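Local coordinates for 7beta-hydroxysteroid dehydrogenase (Collinsella aerofaciens ATCC 25986, PDB 5GT9), which catalyses the NADPH-dependent reduction of the 7-oxo group of 7-oxolithocholate to give the bile acid ursodeoxycholate, at residues L14-G19 with E43-L48; V36-R41 with K61-D66; I184-T189 with V231-R236. All coordinates share one frame; numbering follows the deposited sequence.

Contact 1. Residues L14-G19 with E43-L48. With NAP (NADP nicotinamide-adenine-dinucleotide phosphate), chain D.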
# COMPACT_ATOMS: atom_id res chain seq x y z
N LEU B 14 -20.08 -12.05 -10.36
CA LEU B 14 -20.43 -10.91 -11.21
C LEU B 14 -19.10 -10.18 -11.55
O LEU B 14 -18.59 -9.36 -10.79
CB LEU B 14 -21.43 -10.01 -10.54
CG LEU B 14 -22.78 -10.73 -10.34
CD1 LEU B 14 -23.55 -10.07 -9.25
CD2 LEU B 14 -23.58 -10.76 -11.62
N GLY B 15 -18.55 -10.56 -12.68
CA GLY B 15 -17.26 -10.04 -13.22
C GLY B 15 -16.27 -11.11 -13.05
O GLY B 15 -15.45 -11.08 -12.11
N ALA B 16 -16.31 -12.09 -13.95
CA ALA B 16 -15.73 -13.38 -13.62
C ALA B 16 -14.49 -13.77 -14.40
O ALA B 16 -13.85 -14.80 -14.08
CB ALA B 16 -16.79 -14.43 -13.81
N THR B 17 -14.13 -12.99 -15.43
CA THR B 17 -13.32 -13.54 -16.53
C THR B 17 -11.88 -13.80 -16.14
O THR B 17 -11.30 -14.79 -16.51
CB THR B 17 -13.39 -12.61 -17.75
OG1 THR B 17 -14.77 -12.27 -17.99
CG2 THR B 17 -12.80 -13.31 -19.02
N GLU B 18 -11.31 -12.87 -15.36
CA GLU B 18 -9.90 -12.89 -15.06
C GLU B 18 -9.76 -12.37 -13.63
O GLU B 18 -10.75 -12.07 -12.94
CB GLU B 18 -9.08 -11.97 -16.00
CG GLU B 18 -8.74 -12.58 -17.35
CD GLU B 18 -7.91 -11.67 -18.29
OE1 GLU B 18 -8.19 -10.45 -18.42
OE2 GLU B 18 -6.96 -12.19 -18.92
N GLY B 19 -8.53 -12.43 -13.16
CA GLY B 19 -8.13 -11.75 -11.93
C GLY B 19 -8.89 -12.26 -10.70
O GLY B 19 -8.92 -13.46 -10.46
N GLU B 43 -16.25 -15.52 -25.07
CA GLU B 43 -15.35 -16.60 -25.46
C GLU B 43 -14.38 -16.97 -24.34
O GLU B 43 -14.26 -18.13 -23.98
CB GLU B 43 -14.52 -16.24 -26.70
CG GLU B 43 -13.88 -17.47 -27.32
CD GLU B 43 -12.45 -17.24 -27.79
OE1 GLU B 43 -12.23 -17.28 -29.02
OE2 GLU B 43 -11.55 -17.04 -26.93
N LYS B 44 -13.76 -15.96 -23.74
CA LYS B 44 -12.85 -16.20 -22.65
C LYS B 44 -13.59 -16.88 -21.46
O LYS B 44 -13.02 -17.76 -20.80
CB LYS B 44 -12.24 -14.86 -22.25
CG LYS B 44 -10.87 -14.91 -21.70
CD LYS B 44 -10.06 -13.71 -22.17
CE LYS B 44 -8.67 -13.73 -21.57
NZ LYS B 44 -8.67 -14.23 -20.17
N LEU B 45 -14.81 -16.48 -21.18
CA LEU B 45 -15.59 -17.09 -20.11
C LEU B 45 -15.84 -18.59 -20.42
O LEU B 45 -15.84 -19.43 -19.52
CB LEU B 45 -16.93 -16.36 -19.92
CG LEU B 45 -16.79 -14.97 -19.20
CD1 LEU B 45 -17.94 -14.06 -19.44
CD2 LEU B 45 -16.54 -15.13 -17.71
N ASN B 46 -16.21 -18.89 -21.67
CA ASN B 46 -16.37 -20.28 -22.10
C ASN B 46 -15.13 -21.12 -21.88
O ASN B 46 -15.22 -22.30 -21.48
CB ASN B 46 -16.78 -20.32 -23.59
CG ASN B 46 -18.21 -19.95 -23.80
OD1 ASN B 46 -19.03 -20.15 -22.93
ND2 ASN B 46 -18.53 -19.43 -24.98
N VAL B 47 -13.96 -20.56 -22.16
CA VAL B 47 -12.72 -21.30 -21.96
C VAL B 47 -12.50 -21.57 -20.47
O VAL B 47 -12.27 -22.70 -20.07
CB VAL B 47 -11.50 -20.58 -22.56
CG1 VAL B 47 -10.22 -21.29 -22.18
CG2 VAL B 47 -11.60 -20.46 -24.07
N LEU B 48 -12.61 -20.52 -19.64
CA LEU B 48 -12.61 -20.69 -18.20
C LEU B 48 -13.61 -21.69 -17.68
O LEU B 48 -13.29 -22.50 -16.81
CB LEU B 48 -12.86 -19.33 -17.51
CG LEU B 48 -12.79 -19.36 -15.99
CD1 LEU B 48 -11.49 -19.91 -15.50
CD2 LEU B 48 -13.00 -17.93 -15.48
PA NAP D . -10.47 -8.21 -12.29
O1A NAP D . -10.17 -8.99 -11.04
O2A NAP D . -9.89 -8.72 -13.58
O5B NAP D . -12.06 -8.16 -12.52
C5B NAP D . -12.75 -9.36 -12.81
C4B NAP D . -13.54 -9.25 -14.11
O4B NAP D . -14.70 -8.45 -14.01
C3B NAP D . -12.73 -8.65 -15.23
O3B NAP D . -11.79 -9.58 -15.70
C2B NAP D . -13.80 -8.23 -16.20
O2B NAP D . -13.82 -9.18 -17.30
C1B NAP D . -15.07 -8.19 -15.33
N9A NAP D . -15.69 -6.91 -15.59
C8A NAP D . -15.13 -5.65 -15.54
N7A NAP D . -16.02 -4.74 -15.92
C5A NAP D . -17.16 -5.36 -16.21
C6A NAP D . -18.43 -4.98 -16.74
N6A NAP D . -18.75 -3.65 -16.98
N1A NAP D . -19.33 -5.94 -16.87
C2A NAP D . -19.08 -7.26 -16.63
N3A NAP D . -17.92 -7.68 -16.18
C4A NAP D . -16.94 -6.79 -15.97
O3 NAP D . -10.31 -6.60 -12.28
PN NAP D . -9.70 -5.61 -11.19
O1N NAP D . -9.63 -4.23 -11.86
O2N NAP D . -8.47 -6.28 -10.62
O5D NAP D . -10.91 -5.46 -10.15
C5D NAP D . -11.39 -6.58 -9.40
C4D NAP D . -11.91 -6.04 -8.07
O4D NAP D . -10.79 -5.85 -7.18
C3D NAP D . -12.63 -4.71 -8.16
O3D NAP D . -13.79 -4.72 -7.36
C2D NAP D . -11.61 -3.71 -7.67
O2D NAP D . -12.16 -2.50 -7.16
C1D NAP D . -10.81 -4.52 -6.65
N1N NAP D . -9.44 -3.97 -6.51
C2N NAP D . -8.46 -4.44 -7.33
C3N NAP D . -7.18 -3.91 -7.24
C7N NAP D . -6.06 -4.40 -8.08
O7N NAP D . -4.96 -4.02 -7.73
N7N NAP D . -6.24 -5.31 -9.09
C4N NAP D . -6.92 -2.95 -6.28
C5N NAP D . -7.92 -2.54 -5.41
C6N NAP D . -9.21 -3.05 -5.58
P2B NAP D . -14.56 -8.80 -18.72
O1X NAP D . -14.53 -10.08 -19.56
O2X NAP D . -15.91 -8.34 -18.51
O3X NAP D . -13.60 -7.79 -19.35

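Contact 2. Residues V36-R41 with K61-D66. With NAP (NADP nicotinamide-adenine-dinucleotide phosphate), chain D.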
# COMPACT_ATOMS: atom_id res chain seq x y z
N VAL B 36 -22.20 -19.73 -11.91
CA VAL B 36 -22.64 -18.79 -12.95
C VAL B 36 -21.60 -17.70 -13.07
O VAL B 36 -21.28 -17.02 -12.07
CB VAL B 36 -24.00 -18.17 -12.61
CG1 VAL B 36 -24.46 -17.33 -13.80
CG2 VAL B 36 -25.02 -19.22 -12.22
N MET B 37 -21.00 -17.61 -14.22
CA MET B 37 -19.89 -16.72 -14.48
C MET B 37 -20.37 -15.64 -15.44
O MET B 37 -20.73 -15.93 -16.57
CB MET B 37 -18.72 -17.51 -15.09
CG MET B 37 -18.36 -18.78 -14.32
SD MET B 37 -17.48 -20.07 -15.25
CE MET B 37 -16.83 -19.12 -16.57
N VAL B 38 -20.32 -14.39 -15.01
CA VAL B 38 -20.78 -13.25 -15.75
C VAL B 38 -19.65 -12.27 -16.04
O VAL B 38 -18.84 -11.90 -15.16
CB VAL B 38 -21.85 -12.49 -14.99
CG1 VAL B 38 -22.43 -11.38 -15.84
CG2 VAL B 38 -22.93 -13.42 -14.44
N GLY B 39 -19.59 -11.85 -17.30
CA GLY B 39 -18.57 -10.95 -17.80
C GLY B 39 -18.83 -10.56 -19.23
O GLY B 39 -19.81 -10.98 -19.83
N ARG B 40 -18.00 -9.65 -19.72
CA ARG B 40 -18.16 -9.18 -21.08
C ARG B 40 -17.52 -10.09 -22.15
O ARG B 40 -18.03 -10.12 -23.28
CB ARG B 40 -17.62 -7.76 -21.22
CG ARG B 40 -18.37 -6.73 -20.40
CD ARG B 40 -17.58 -5.43 -20.24
NE ARG B 40 -16.28 -5.65 -19.62
CZ ARG B 40 -15.33 -4.74 -19.41
NH1 ARG B 40 -15.51 -3.47 -19.76
NH2 ARG B 40 -14.19 -5.09 -18.86
N ARG B 41 -16.37 -10.74 -21.84
CA ARG B 41 -15.65 -11.57 -22.84
C ARG B 41 -16.16 -12.98 -22.89
O ARG B 41 -15.59 -13.86 -22.27
CB ARG B 41 -14.14 -11.54 -22.60
CG ARG B 41 -13.55 -10.16 -22.88
CD ARG B 41 -12.10 -10.05 -22.40
NE ARG B 41 -12.09 -10.04 -20.95
CZ ARG B 41 -11.02 -9.97 -20.19
NH1 ARG B 41 -11.16 -9.98 -18.87
NH2 ARG B 41 -9.80 -9.87 -20.71
N LYS B 61 -22.45 -22.01 -15.88
CA LYS B 61 -23.29 -21.31 -16.81
C LYS B 61 -22.63 -19.96 -17.13
O LYS B 61 -22.30 -19.16 -16.20
CB LYS B 61 -24.70 -21.18 -16.26
CG LYS B 61 -25.62 -20.44 -17.22
CD LYS B 61 -27.08 -20.49 -16.79
CE LYS B 61 -27.95 -20.25 -18.02
NZ LYS B 61 -29.32 -19.76 -17.70
N VAL B 62 -22.39 -19.72 -18.40
CA VAL B 62 -21.79 -18.45 -18.83
C VAL B 62 -22.87 -17.47 -19.21
O VAL B 62 -23.82 -17.79 -19.99
CB VAL B 62 -20.82 -18.65 -20.03
CG1 VAL B 62 -20.35 -17.30 -20.61
CG2 VAL B 62 -19.63 -19.50 -19.66
N VAL B 63 -22.75 -16.22 -18.71
CA VAL B 63 -23.68 -15.14 -19.00
C VAL B 63 -22.89 -13.90 -19.46
O VAL B 63 -21.98 -13.45 -18.76
CB VAL B 63 -24.52 -14.76 -17.80
CG1 VAL B 63 -25.50 -13.61 -18.14
CG2 VAL B 63 -25.27 -15.97 -17.26
N ARG B 64 -23.15 -13.43 -20.68
CA ARG B 64 -22.52 -12.23 -21.19
C ARG B 64 -23.33 -11.02 -20.80
O ARG B 64 -24.55 -10.87 -21.12
CB ARG B 64 -22.42 -12.30 -22.73
CG ARG B 64 -21.36 -11.42 -23.33
CD ARG B 64 -21.78 -9.96 -23.48
NE ARG B 64 -20.67 -9.10 -23.89
CZ ARG B 64 -20.75 -7.77 -24.10
NH1 ARG B 64 -21.90 -7.13 -23.97
NH2 ARG B 64 -19.66 -7.08 -24.46
N ALA B 65 -22.71 -10.12 -20.03
CA ALA B 65 -23.40 -8.90 -19.66
C ALA B 65 -22.34 -7.82 -19.40
O ALA B 65 -21.18 -8.11 -19.04
CB ALA B 65 -24.26 -9.15 -18.43
N ASP B 66 -22.74 -6.55 -19.56
CA ASP B 66 -21.86 -5.43 -19.34
C ASP B 66 -22.52 -4.52 -18.30
O ASP B 66 -23.58 -3.88 -18.52
CB ASP B 66 -21.64 -4.67 -20.68
CG ASP B 66 -20.75 -3.45 -20.54
OD1 ASP B 66 -20.51 -2.95 -19.40
OD2 ASP B 66 -20.23 -3.00 -21.61
PA NAP D . -10.47 -8.21 -12.29
O1A NAP D . -10.17 -8.99 -11.04
O2A NAP D . -9.89 -8.72 -13.58
O5B NAP D . -12.06 -8.16 -12.52
C5B NAP D . -12.75 -9.36 -12.81
C4B NAP D . -13.54 -9.25 -14.11
O4B NAP D . -14.70 -8.45 -14.01
C3B NAP D . -12.73 -8.65 -15.23
O3B NAP D . -11.79 -9.58 -15.70
C2B NAP D . -13.80 -8.23 -16.20
O2B NAP D . -13.82 -9.18 -17.30
C1B NAP D . -15.07 -8.19 -15.33
N9A NAP D . -15.69 -6.91 -15.59
C8A NAP D . -15.13 -5.65 -15.54
N7A NAP D . -16.02 -4.74 -15.92
C5A NAP D . -17.16 -5.36 -16.21
C6A NAP D . -18.43 -4.98 -16.74
N6A NAP D . -18.75 -3.65 -16.98
N1A NAP D . -19.33 -5.94 -16.87
C2A NAP D . -19.08 -7.26 -16.63
N3A NAP D . -17.92 -7.68 -16.18
C4A NAP D . -16.94 -6.79 -15.97
O3 NAP D . -10.31 -6.60 -12.28
PN NAP D . -9.70 -5.61 -11.19
O1N NAP D . -9.63 -4.23 -11.86
O2N NAP D . -8.47 -6.28 -10.62
O5D NAP D . -10.91 -5.46 -10.15
C5D NAP D . -11.39 -6.58 -9.40
C4D NAP D . -11.91 -6.04 -8.07
O4D NAP D . -10.79 -5.85 -7.18
C3D NAP D . -12.63 -4.71 -8.16
O3D NAP D . -13.79 -4.72 -7.36
C2D NAP D . -11.61 -3.71 -7.67
O2D NAP D . -12.16 -2.50 -7.16
C1D NAP D . -10.81 -4.52 -6.65
N1N NAP D . -9.44 -3.97 -6.51
C2N NAP D . -8.46 -4.44 -7.33
C3N NAP D . -7.18 -3.91 -7.24
C7N NAP D . -6.06 -4.40 -8.08
O7N NAP D . -4.96 -4.02 -7.73
N7N NAP D . -6.24 -5.31 -9.09
C4N NAP D . -6.92 -2.95 -6.28
C5N NAP D . -7.92 -2.54 -5.41
C6N NAP D . -9.21 -3.05 -5.58
P2B NAP D . -14.56 -8.80 -18.72
O1X NAP D . -14.53 -10.08 -19.56
O2X NAP D . -15.91 -8.34 -18.51
O3X NAP D . -13.60 -7.79 -19.35
O HOH W 1 -17.81 -2.10 -21.24

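Contact 3. Residues I184-T189 with V231-R236. With NAP (NADP nicotinamide-adenine-dinucleotide phosphate), chain D.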
# COMPACT_ATOMS: atom_id res chain seq x y z
N ILE B 184 -14.89 -7.59 1.40
CA ILE B 184 -13.41 -7.66 1.47
C ILE B 184 -12.83 -6.57 0.60
O ILE B 184 -13.22 -6.41 -0.59
CB ILE B 184 -12.86 -9.06 1.07
CG1 ILE B 184 -11.32 -9.07 1.40
CG2 ILE B 184 -13.16 -9.38 -0.37
CD1 ILE B 184 -10.78 -10.38 1.87
N THR B 185 -11.97 -5.75 1.23
CA THR B 185 -11.44 -4.51 0.66
C THR B 185 -10.01 -4.83 0.20
O THR B 185 -9.19 -5.25 1.01
CB THR B 185 -11.43 -3.41 1.71
OG1 THR B 185 -12.80 -3.07 2.02
CG2 THR B 185 -10.71 -2.18 1.21
N LEU B 186 -9.79 -4.79 -1.12
CA LEU B 186 -8.49 -5.06 -1.68
C LEU B 186 -7.61 -3.81 -1.83
O LEU B 186 -8.07 -2.73 -2.09
CB LEU B 186 -8.67 -5.71 -3.07
CG LEU B 186 -9.49 -6.99 -3.12
CD1 LEU B 186 -9.31 -7.72 -4.45
CD2 LEU B 186 -9.34 -7.92 -1.97
N GLY B 187 -6.30 -4.04 -1.68
CA GLY B 187 -5.31 -3.15 -2.20
C GLY B 187 -4.77 -3.73 -3.48
O GLY B 187 -5.41 -4.56 -4.15
N THR B 188 -3.54 -3.33 -3.80
CA THR B 188 -2.89 -3.84 -5.01
C THR B 188 -2.84 -5.35 -5.09
O THR B 188 -2.25 -6.02 -4.24
CB THR B 188 -1.45 -3.26 -5.08
OG1 THR B 188 -1.54 -1.86 -4.89
CG2 THR B 188 -0.85 -3.50 -6.44
N THR B 189 -3.36 -5.86 -6.20
CA THR B 189 -3.59 -7.27 -6.40
C THR B 189 -3.21 -7.63 -7.84
O THR B 189 -3.47 -6.84 -8.74
CB THR B 189 -5.10 -7.56 -6.21
OG1 THR B 189 -5.47 -7.13 -4.91
CG2 THR B 189 -5.37 -9.06 -6.31
N VAL B 231 -13.47 -6.81 6.06
CA VAL B 231 -12.11 -7.34 6.11
C VAL B 231 -11.31 -6.57 5.08
O VAL B 231 -11.82 -6.29 3.98
CB VAL B 231 -12.14 -8.81 5.69
CG1 VAL B 231 -10.73 -9.40 5.58
CG2 VAL B 231 -12.91 -9.60 6.72
N ILE B 232 -10.07 -6.27 5.43
CA ILE B 232 -9.09 -5.68 4.49
C ILE B 232 -8.07 -6.77 4.20
O ILE B 232 -7.45 -7.32 5.12
CB ILE B 232 -8.41 -4.45 5.12
CG1 ILE B 232 -9.45 -3.35 5.40
CG2 ILE B 232 -7.34 -3.91 4.20
CD1 ILE B 232 -9.01 -2.28 6.38
N ALA B 233 -7.93 -7.15 2.91
CA ALA B 233 -7.13 -8.29 2.55
C ALA B 233 -5.65 -7.98 2.78
O ALA B 233 -5.13 -6.97 2.28
CB ALA B 233 -7.36 -8.66 1.09
N GLY B 234 -5.02 -8.88 3.51
CA GLY B 234 -3.57 -8.84 3.75
C GLY B 234 -3.23 -7.99 4.96
O GLY B 234 -3.74 -6.90 5.14
N GLN B 235 -2.32 -8.48 5.78
CA GLN B 235 -1.98 -7.77 7.01
C GLN B 235 -1.44 -6.41 6.77
O GLN B 235 -1.64 -5.46 7.55
CB GLN B 235 -0.99 -8.60 7.82
CG GLN B 235 -0.88 -8.13 9.27
CD GLN B 235 -2.18 -8.24 10.11
OE1 GLN B 235 -2.92 -9.25 10.07
NE2 GLN B 235 -2.42 -7.22 10.95
N ARG B 236 -0.62 -6.28 5.75
CA ARG B 236 0.00 -5.03 5.47
C ARG B 236 -1.00 -3.92 5.12
O ARG B 236 -0.88 -2.81 5.58
CB ARG B 236 0.93 -5.28 4.35
CG ARG B 236 1.33 -4.12 3.56
CD ARG B 236 2.59 -4.57 2.88
NE ARG B 236 3.61 -3.58 3.01
CZ ARG B 236 4.77 -3.67 2.41
NH1 ARG B 236 5.63 -2.70 2.57
NH2 ARG B 236 5.07 -4.73 1.67
PA NAP D . -10.47 -8.21 -12.29
O1A NAP D . -10.17 -8.99 -11.04
O2A NAP D . -9.89 -8.72 -13.58
O5B NAP D . -12.06 -8.16 -12.52
C5B NAP D . -12.75 -9.36 -12.81
C4B NAP D . -13.54 -9.25 -14.11
O4B NAP D . -14.70 -8.45 -14.01
C3B NAP D . -12.73 -8.65 -15.23
O3B NAP D . -11.79 -9.58 -15.70
C2B NAP D . -13.80 -8.23 -16.20
O2B NAP D . -13.82 -9.18 -17.30
C1B NAP D . -15.07 -8.19 -15.33
N9A NAP D . -15.69 -6.91 -15.59
C8A NAP D . -15.13 -5.65 -15.54
N7A NAP D . -16.02 -4.74 -15.92
C5A NAP D . -17.16 -5.36 -16.21
C6A NAP D . -18.43 -4.98 -16.74
N6A NAP D . -18.75 -3.65 -16.98
N1A NAP D . -19.33 -5.94 -16.87
C2A NAP D . -19.08 -7.26 -16.63
N3A NAP D . -17.92 -7.68 -16.18
C4A NAP D . -16.94 -6.79 -15.97
O3 NAP D . -10.31 -6.60 -12.28
PN NAP D . -9.70 -5.61 -11.19
O1N NAP D . -9.63 -4.23 -11.86
O2N NAP D . -8.47 -6.28 -10.62
O5D NAP D . -10.91 -5.46 -10.15
C5D NAP D . -11.39 -6.58 -9.40
C4D NAP D . -11.91 -6.04 -8.07
O4D NAP D . -10.79 -5.85 -7.18
C3D NAP D . -12.63 -4.71 -8.16
O3D NAP D . -13.79 -4.72 -7.36
C2D NAP D . -11.61 -3.71 -7.67
O2D NAP D . -12.16 -2.50 -7.16
C1D NAP D . -10.81 -4.52 -6.65
N1N NAP D . -9.44 -3.97 -6.51
C2N NAP D . -8.46 -4.44 -7.33
C3N NAP D . -7.18 -3.91 -7.24
C7N NAP D . -6.06 -4.40 -8.08
O7N NAP D . -4.96 -4.02 -7.73
N7N NAP D . -6.24 -5.31 -9.09
C4N NAP D . -6.92 -2.95 -6.28
C5N NAP D . -7.92 -2.54 -5.41
C6N NAP D . -9.21 -3.05 -5.58
P2B NAP D . -14.56 -8.80 -18.72
O1X NAP D . -14.53 -10.08 -19.56
O2X NAP D . -15.91 -8.34 -18.51
O3X NAP D . -13.60 -7.79 -19.35
O HOH W 2 -13.53 -3.97 4.17

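Contact 1. Residues L14-G19 with E43-L48
Thr-17 sits between the cofactor and the helix 42-56. Its OG1 gives a hydrogen bond to O1X of the NADP 2'-phosphate at 2.7 Å, while its CG2 lies 3.6 Å from CB of Lys-44, the two side chains crossing at about a right angle. The first torsion (chi1 -47°) explains this division of labour: OG1 stands beside the backbone N and reaches the phosphate, and CG2 is thrown across to the lysine. CD2 of Leu-45 comes within 3.4 Å of the same OG1, so the hydroxyl is bounded by a methyl as well as by the phosphate. Lys-44, bent at chi2 and chi4, curls its NZ round to OE2 of Glu-18, 2.9 Å away, in a salt bridge whose hydrogen-bond geometry is weak. Deeper in, CB of Ala-16 packs 4.0 Å from CD2 of Leu-45, and CD2 of Leu-48 lies 3.5 Å from the Ala-16 carbonyl O.

This is the glycine-rich nucleotide-binding turn of the SDR Rossmann fold, between strand 10-14 and helix 19-30. Gly-15 CA lies 3.1 Å from the adenosine ribose O4B, and a CB there would clash with that oxygen. In the second shell, Met-37 of strand 34-39 backs both Ala-16 and Leu-48, and OE1 of Glu-18 forms a second salt bridge, to Arg-41. With two basic partners, the Glu-18 carboxylate is probably kept ionised; it would also steady Arg-41, itself a ligand of the 2'-phosphate that distinguishes NADP from NAD.

Contact 2. Residues V36-R41 with K61-D66
The guanidinium of Arg-40 lies with one face against the adenine, N7A of NADP sitting over the outer part of that face, 3.4 Å from the guanidinium plane. At its edge are the 2'-phosphate and a water: NE bonds O2X at 2.9 Å and nearly straight (170°), NH2 bonds O3X, and NH1 donates a hydrogen bond to the water, which donates in turn to OD2 of Asp-66. CD of Arg-40 packs 3.7 Å from CG of that aspartate, the guanidinium and carboxylate planes 72° apart. The guanidinium of Arg-64 has CG of Arg-40 over one face; its NE reaches the backbone O of Arg-40 at 2.9 Å, on a lone pair in the carbonyl plane. A bend at chi2 (-81°) turns the Arg-64 chain back to that oxygen.

Strands 34-39 and 60-64 are the parallel pair of a beta-alpha-beta unit closed by helix 42-56, at one edge of the Rossmann sheet. Backbone bonds alternate between them, from Met-37 N to Lys-61 O (2.8 Å) through to Ala-65 N with Gly-39 O. Val-36, Val-38 and Val-63 share one face of the sheet, with Val-36 CG1 3.8 Å from Val-63 CG2, and past the strand end CB of Ala-65 packs on CG1 of Val-38; Met-37 and Val-62 turn to the other face, under helix 42-56.

Beyond the strand, Arg-41 takes the phosphate too, its NE bonding O1X at 2.8 Å. The adenine is read at its amino group, N6A donating to OD1 of Asp-66 at 3.1 Å, and Ser-68 bonds the same carboxylate oxygen.

Contact 3. Residues I184-T189 with V231-R236
Strands 179-186 and 230-232 run parallel here, pairing Ile-184 with Val-231 and Thr-185 with Ile-232 at one edge of the seven-stranded Rossmann sheet. Thr-185 N bonds Val-231 O at 2.8 Å, with the donor in the carbonyl plane, and Ala-233 N returns the bond to Thr-185 O at 3.0 Å. Past this short pairing the chains part: 187-189 runs to the nicotinamide, and Gly-234 is the N-cap of helix 235-247.

On one face, CD1 of Ile-184 touches both CG1 of Val-231 (3.8 Å) and CB of Ala-233 (3.9 Å). Chi1 of -171° sets CG1 opposite the backbone N, and chi2 then directs CD1 to the neighbouring strand. With an alanine here the branch beyond CB is gone, which would probably leave Val-231 CG1 and Ala-233 CB without this apolar partner and open a gap beneath helix 214-224. Leu-186 works in two directions, its CD2 lying 3.7 Å from CB of Ala-233 and its CB the same distance from C6N of the nicotinamide ring. On the other face CB of Thr-185 meets CG1 of Ile-232.

Arg-236 forms a salt bridge with Glu-18 of the second subunit. The carboxamide of the cofactor is held by the backbone of Thr-189, whose N donates to O7N at 2.9 Å, while the OG1 of this threonine bonds back to Gly-187 O at 2.7 Å.

Contacts 1 and 2 are interlocked: their segments alternate along the chain, helix 42-56 joins the two strands of contact 2, and the two touch through Glu-18 with Arg-41 and through Gly-15 N with Val-38 O. Contact 3 stands apart at the opposite edge of the same sheet, its centre about 25 Å from that of contact 2. Contacts 1 and 3 are largely buried, whereas contact 2 grades from a packed valine face to a partly exposed, charged end. Chemistry follows the cofactor: arginines and a threonine meet the phosphate in contacts 1 and 2, while contact 3 sets a leucine against the nicotinamide ring and backbone groups against its carboxamide.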